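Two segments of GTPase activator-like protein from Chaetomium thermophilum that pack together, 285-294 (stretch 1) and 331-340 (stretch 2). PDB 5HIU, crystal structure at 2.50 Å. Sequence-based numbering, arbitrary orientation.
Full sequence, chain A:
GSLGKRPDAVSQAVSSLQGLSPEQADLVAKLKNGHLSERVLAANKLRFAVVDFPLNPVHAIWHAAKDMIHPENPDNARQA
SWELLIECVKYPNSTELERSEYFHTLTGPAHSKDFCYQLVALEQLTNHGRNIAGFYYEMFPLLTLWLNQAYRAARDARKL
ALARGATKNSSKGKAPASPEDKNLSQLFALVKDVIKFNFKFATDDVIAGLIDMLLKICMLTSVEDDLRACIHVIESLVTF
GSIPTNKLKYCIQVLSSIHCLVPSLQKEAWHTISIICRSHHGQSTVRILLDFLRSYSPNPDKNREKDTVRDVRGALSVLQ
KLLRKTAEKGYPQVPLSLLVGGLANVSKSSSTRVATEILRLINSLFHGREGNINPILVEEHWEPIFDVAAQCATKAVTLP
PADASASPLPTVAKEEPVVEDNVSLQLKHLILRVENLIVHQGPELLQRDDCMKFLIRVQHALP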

ATOM      1  N   THR A 285      -2.260  13.145 -10.584  1.00 70.70           N
ATOM      2  CA  THR A 285      -1.796  11.781 -10.872  1.00 65.65           C
ATOM      3  C   THR A 285      -1.393  11.588 -12.332  1.00 65.39           C
ATOM      4  O   THR A 285      -0.348  10.997 -12.618  1.00 63.91           O
ATOM      5  CB  THR A 285      -2.888  10.764 -10.517  1.00 65.39           C
ATOM      6  OG1 THR A 285      -3.352  11.011  -9.176  1.00 67.19           O
ATOM      7  CG2 THR A 285      -2.366   9.331 -10.641  1.00 64.01           C
ATOM      8  N   VAL A 286      -2.217  12.082 -13.255  1.00 65.61           N
ATOM      9  CA  VAL A 286      -1.895  11.995 -14.686  1.00 65.22           C
ATOM     10  C   VAL A 286      -0.573  12.704 -14.964  1.00 69.09           C
ATOM     11  O   VAL A 286       0.332  12.168 -15.610  1.00 67.51           O
ATOM     12  CB  VAL A 286      -3.007  12.629 -15.550  1.00 66.52           C
ATOM     13  CG1 VAL A 286      -2.568  12.778 -16.992  1.00 66.56           C
ATOM     14  CG2 VAL A 286      -4.267  11.789 -15.497  1.00 69.07           C
ATOM     15  N   ARG A 287      -0.494  13.937 -14.480  1.00 78.52           N
ATOM     16  CA  ARG A 287       0.698  14.780 -14.577  1.00 81.76           C
ATOM     17  C   ARG A 287       1.944  14.076 -14.034  1.00 83.23           C
ATOM     18  O   ARG A 287       3.005  14.094 -14.668  1.00 78.63           O
ATOM     19  CB  ARG A 287       0.420  16.061 -13.791  1.00 92.52           C
ATOM     20  CG  ARG A 287       1.562  17.064 -13.707  1.00102.58           C
ATOM     21  CD  ARG A 287       1.023  18.486 -13.608  1.00103.85           C
ATOM     22  NE  ARG A 287      -0.145  18.575 -12.732  1.00102.29           N
ATOM     23  CZ  ARG A 287      -0.122  18.935 -11.448  1.00115.74           C
ATOM     24  NH1 ARG A 287       1.017  19.264 -10.839  1.00117.02           N
ATOM     25  NH2 ARG A 287      -1.263  18.974 -10.761  1.00125.46           N
ATOM     26  N   ILE A 288       1.786  13.449 -12.861  1.00 79.33           N
ATOM     27  CA  ILE A 288       2.846  12.655 -12.223  1.00 76.15           C
ATOM     28  C   ILE A 288       3.258  11.495 -13.105  1.00 71.92           C
ATOM     29  O   ILE A 288       4.441  11.285 -13.354  1.00 76.93           O
ATOM     30  CB  ILE A 288       2.392  12.117 -10.835  1.00 72.67           C
ATOM     31  CG1 ILE A 288       2.361  13.258  -9.817  1.00 73.82           C
ATOM     32  CG2 ILE A 288       3.301  10.994 -10.325  1.00 69.76           C
ATOM     33  CD1 ILE A 288       1.532  12.969  -8.582  1.00 75.54           C
ATOM     34  N   LEU A 289       2.269  10.727 -13.545  1.00 68.39           N
ATOM     35  CA  LEU A 289       2.500   9.558 -14.399  1.00 65.60           C
ATOM     36  C   LEU A 289       3.216   9.913 -15.699  1.00 70.58           C
ATOM     37  O   LEU A 289       4.008   9.113 -16.223  1.00 72.33           O
ATOM     38  CB  LEU A 289       1.162   8.910 -14.758  1.00 62.42           C
ATOM     39  CG  LEU A 289       0.450   8.071 -13.709  1.00 56.56           C
ATOM     40  CD1 LEU A 289      -0.982   7.827 -14.148  1.00 55.66           C
ATOM     41  CD2 LEU A 289       1.173   6.750 -13.494  1.00 55.32           C
ATOM     42  N   LEU A 290       2.906  11.090 -16.242  1.00 73.20           N
ATOM     43  CA  LEU A 290       3.551  11.537 -17.471  1.00 80.42           C
ATOM     44  C   LEU A 290       4.950  11.979 -17.154  1.00 88.86           C
ATOM     45  O   LEU A 290       5.877  11.646 -17.900  1.00 82.94           O
ATOM     46  CB  LEU A 290       2.791  12.682 -18.126  1.00 81.00           C
ATOM     47  CG  LEU A 290       1.502  12.270 -18.827  1.00 83.00           C
ATOM     48  CD1 LEU A 290       0.647  13.505 -19.074  1.00 89.39           C
ATOM     49  CD2 LEU A 290       1.790  11.531 -20.125  1.00 81.33           C
ATOM     50  N   ASP A 291       5.093  12.716 -16.041  1.00 96.13           N
ATOM     51  CA  ASP A 291       6.411  13.137 -15.531  1.00 99.56           C
ATOM     52  C   ASP A 291       7.395  11.974 -15.538  1.00 97.26           C
ATOM     53  O   ASP A 291       8.548  12.154 -15.884  1.00 98.11           O
ATOM     54  CB  ASP A 291       6.328  13.700 -14.101  1.00 99.93           C
ATOM     55  CG  ASP A 291       5.874  15.148 -14.049  1.00101.40           C
ATOM     56  OD1 ASP A 291       5.875  15.850 -15.082  1.00106.01           O
ATOM     57  OD2 ASP A 291       5.519  15.584 -12.936  1.00102.02           O
ATOM     58  N   PHE A 292       6.946  10.777 -15.176  1.00 92.62           N
ATOM     59  CA  PHE A 292       7.839   9.629 -15.212  1.00 97.31           C
ATOM     60  C   PHE A 292       8.370   9.437 -16.615  1.00100.50           C
ATOM     61  O   PHE A 292       9.504   9.014 -16.799  1.00109.56           O
ATOM     62  CB  PHE A 292       7.150   8.369 -14.699  1.00 96.46           C
ATOM     63  CG  PHE A 292       6.695   8.477 -13.271  1.00 99.42           C
ATOM     64  CD1 PHE A 292       7.517   9.056 -12.304  1.00100.31           C
ATOM     65  CD2 PHE A 292       5.446   8.000 -12.884  1.00101.39           C
ATOM     66  CE1 PHE A 292       7.096   9.152 -10.985  1.00105.55           C
ATOM     67  CE2 PHE A 292       5.023   8.097 -11.562  1.00 98.92           C
ATOM     68  CZ  PHE A 292       5.847   8.674 -10.611  1.00 96.85           C
ATOM     69  N   LEU A 293       7.552   9.790 -17.599  1.00102.56           N
ATOM     70  CA  LEU A 293       7.959   9.764 -18.995  1.00 99.07           C
ATOM     71  C   LEU A 293       8.682  11.056 -19.392  1.00 96.03           C
ATOM     72  O   LEU A 293       9.794  11.004 -19.920  1.00 93.22           O
ATOM     73  CB  LEU A 293       6.727   9.541 -19.881  1.00 99.64           C
ATOM     74  CG  LEU A 293       5.751   8.418 -19.491  1.00 91.83           C
ATOM     75  CD1 LEU A 293       4.569   8.356 -20.456  1.00 88.11           C
ATOM     76  CD2 LEU A 293       6.468   7.079 -19.437  1.00 86.29           C
ATOM     77  N   ARG A 294       8.044  12.203 -19.128  1.00 95.01           N
ATOM     78  CA  ARG A 294       8.587  13.532 -19.484  1.00 95.69           C
ATOM     79  C   ARG A 294       9.874  13.865 -18.717  1.00 97.31           C
ATOM     80  O   ARG A 294      10.883  14.149 -19.338  1.00101.21           O
ATOM     81  CB  ARG A 294       7.543  14.636 -19.269  1.00 90.89           C
TER
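Stretch 2, residues 331-340: YPQVPLSLLV

How does stretch 2 run along the helix of stretch 1? It begins as an extended segment, Tyr331 to Pro335, with phi near -70 to -110° and psi near 130 to 160°, and then turns into a helix at Leu336. Pro335 occupies the N-cap position, and its O accepts a hydrogen bond from Leu339 N at 2.9 Å. The two helices point broadly the same way, their axes 37° apart and 10.0 Å distant at closest approach. In register, Val286 CA lies 6.6 Å from Val334 CA, and Leu290 CA 6.6 Å from Leu339 CA.

What does Val286 do against the extended segment? Its CA-to-CB bond points toward stretch 2, and with chi1 at t, Val286 CG2 faces Pro332 and CG1 faces Pro335, while both methyls lie near Val334. Val286 CG2 comes within 3.5 Å of Pro332 CG, while Val286 CG1 lies 3.9 Å from Val334 CG2 and 4.2 Å from Pro335 CD. Val334, also t, leaves its backbone sideways, which still lets its methyls reach stretch 1.

Why does Leu290 meet so many residues? One helical turn beyond Val286, it also points toward stretch 2, and its m, t conformation places its two methyls over the start of the second helix. Leu290 CD1 packs 4.0 Å from Pro335 CD and 3.9 Å from Leu338 CB; Leu290 CD2 lies 3.6 Å from Leu339 CA.

How does Leu339 take part when its CA-to-CB bond points away? Its t, p rotamer brings the end of the side chain back nearer to stretch 1, so that its CD1 rests 3.8 Å from Leu290 CD2 and 4.3 Å from Leu293 CD1. No hydrogen bond crosses between the stretches; the contact is made by apolar side chains fitting against one another.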

ATOM      1  N   TYR A 331     -12.902   9.145 -14.499  1.00 77.63           N
ATOM      2  CA  TYR A 331     -11.445   9.111 -14.630  1.00 73.57           C
ATOM      3  C   TYR A 331     -10.934  10.320 -15.398  1.00 71.21           C
ATOM      4  O   TYR A 331     -11.598  10.780 -16.318  1.00 76.74           O
ATOM      5  CB  TYR A 331     -10.989   7.827 -15.335  1.00 69.22           C
ATOM      6  CG  TYR A 331     -11.260   6.544 -14.568  1.00 70.16           C
ATOM      7  CD1 TYR A 331     -12.508   5.928 -14.623  1.00 74.21           C
ATOM      8  CD2 TYR A 331     -10.263   5.929 -13.813  1.00 70.43           C
ATOM      9  CE1 TYR A 331     -12.759   4.742 -13.941  1.00 77.38           C
ATOM     10  CE2 TYR A 331     -10.504   4.743 -13.120  1.00 71.74           C
ATOM     11  CZ  TYR A 331     -11.756   4.153 -13.181  1.00 75.97           C
ATOM     12  OH  TYR A 331     -12.012   2.974 -12.502  1.00 73.21           O
ATOM     13  N   PRO A 332      -9.737  10.821 -15.035  1.00 66.92           N
ATOM     14  CA  PRO A 332      -9.166  11.980 -15.697  1.00 66.83           C
ATOM     15  C   PRO A 332      -8.650  11.617 -17.074  1.00 69.87           C
ATOM     16  O   PRO A 332      -8.087  10.541 -17.259  1.00 70.03           O
ATOM     17  CB  PRO A 332      -7.983  12.349 -14.798  1.00 64.80           C
ATOM     18  CG  PRO A 332      -7.514  11.046 -14.272  1.00 63.55           C
ATOM     19  CD  PRO A 332      -8.739  10.155 -14.173  1.00 64.30           C
ATOM     20  N   GLN A 333      -8.818  12.515 -18.032  1.00 75.59           N
ATOM     21  CA  GLN A 333      -8.318  12.271 -19.371  1.00 76.99           C
ATOM     22  C   GLN A 333      -6.835  12.616 -19.464  1.00 71.70           C
ATOM     23  O   GLN A 333      -6.309  13.360 -18.655  1.00 69.19           O
ATOM     24  CB  GLN A 333      -9.150  13.043 -20.402  1.00 87.21           C
ATOM     25  CG  GLN A 333     -10.303  12.233 -20.999  1.00 91.85           C
ATOM     26  CD  GLN A 333     -11.166  11.547 -19.946  1.00 93.54           C
ATOM     27  OE1 GLN A 333     -11.792  12.209 -19.121  1.00105.51           O
ATOM     28  NE2 GLN A 333     -11.204  10.214 -19.974  1.00 89.63           N
ATOM     29  N   VAL A 334      -6.166  12.047 -20.451  1.00 71.62           N
ATOM     30  CA  VAL A 334      -4.749  12.282 -20.655  1.00 72.99           C
ATOM     31  C   VAL A 334      -4.531  13.083 -21.946  1.00 78.60           C
ATOM     32  O   VAL A 334      -5.185  12.812 -22.953  1.00 81.65           O
ATOM     33  CB  VAL A 334      -3.993  10.951 -20.751  1.00 67.51           C
ATOM     34  CG1 VAL A 334      -2.522  11.193 -21.029  1.00 70.85           C
ATOM     35  CG2 VAL A 334      -4.160  10.148 -19.470  1.00 67.09           C
ATOM     36  N   PRO A 335      -3.605  14.059 -21.929  1.00 82.00           N
ATOM     37  CA  PRO A 335      -3.308  14.796 -23.164  1.00 82.41           C
ATOM     38  C   PRO A 335      -2.542  13.962 -24.170  1.00 81.40           C
ATOM     39  O   PRO A 335      -1.521  13.361 -23.836  1.00 80.58           O
ATOM     40  CB  PRO A 335      -2.443  15.974 -22.705  1.00 87.23           C
ATOM     41  CG  PRO A 335      -2.220  15.824 -21.237  1.00 86.96           C
ATOM     42  CD  PRO A 335      -2.807  14.524 -20.780  1.00 84.86           C
ATOM     43  N   LEU A 336      -3.023  13.919 -25.402  1.00 81.08           N
ATOM     44  CA  LEU A 336      -2.358  13.102 -26.385  1.00 79.66           C
ATOM     45  C   LEU A 336      -0.963  13.641 -26.659  1.00 81.76           C
ATOM     46  O   LEU A 336       0.006  12.889 -26.661  1.00 79.86           O
ATOM     47  CB  LEU A 336      -3.153  13.054 -27.672  1.00 81.61           C
ATOM     48  CG  LEU A 336      -2.549  12.105 -28.710  1.00 84.56           C
ATOM     49  CD1 LEU A 336      -2.514  10.683 -28.151  1.00 82.80           C
ATOM     50  CD2 LEU A 336      -3.326  12.182 -30.021  1.00 85.57           C
ATOM     51  N   SER A 337      -0.870  14.948 -26.886  1.00 86.22           N
ATOM     52  CA  SER A 337       0.408  15.606 -27.156  1.00 90.49           C
ATOM     53  C   SER A 337       1.444  15.224 -26.101  1.00 89.33           C
ATOM     54  O   SER A 337       2.461  14.601 -26.429  1.00 84.49           O
ATOM     55  CB  SER A 337       0.206  17.118 -27.189  1.00 95.99           C
ATOM     56  OG  SER A 337      -0.687  17.507 -26.158  1.00 98.13           O
ATOM     57  N   LEU A 338       1.152  15.568 -24.841  1.00 87.94           N
ATOM     58  CA  LEU A 338       1.978  15.178 -23.682  1.00 88.07           C
ATOM     59  C   LEU A 338       2.323  13.689 -23.696  1.00 84.14           C
ATOM     60  O   LEU A 338       3.491  13.311 -23.640  1.00 85.26           O
ATOM     61  CB  LEU A 338       1.248  15.473 -22.360  1.00 88.43           C
ATOM     62  CG  LEU A 338       1.283  16.843 -21.676  1.00 90.52           C
ATOM     63  CD1 LEU A 338       2.733  17.250 -21.475  1.00 97.50           C
ATOM     64  CD2 LEU A 338       0.509  17.926 -22.422  1.00 94.65           C
ATOM     65  N   LEU A 339       1.297  12.849 -23.761  1.00 80.34           N
ATOM     66  CA  LEU A 339       1.510  11.413 -23.719  1.00 80.53           C
ATOM     67  C   LEU A 339       2.582  11.039 -24.705  1.00 81.23           C
ATOM     68  O   LEU A 339       3.559  10.403 -24.355  1.00 88.33           O
ATOM     69  CB  LEU A 339       0.225  10.643 -24.033  1.00 80.21           C
ATOM     70  CG  LEU A 339       0.332   9.124 -23.876  1.00 78.54           C
ATOM     71  CD1 LEU A 339       0.803   8.739 -22.479  1.00 76.28           C
ATOM     72  CD2 LEU A 339      -1.006   8.469 -24.186  1.00 78.67           C
ATOM     73  N   VAL A 340       2.396  11.474 -25.940  1.00 88.51           N
ATOM     74  CA  VAL A 340       3.311  11.154 -27.033  1.00 88.58           C
ATOM     75  C   VAL A 340       4.668  11.791 -26.781  1.00 88.26           C
ATOM     76  O   VAL A 340       5.698  11.171 -27.046  1.00 88.80           O
ATOM     77  CB  VAL A 340       2.723  11.593 -28.388  1.00 90.76           C
ATOM     78  CG1 VAL A 340       3.672  11.286 -29.535  1.00 92.57           C
ATOM     79  CG2 VAL A 340       1.402  10.878 -28.624  1.00 91.48           C
TER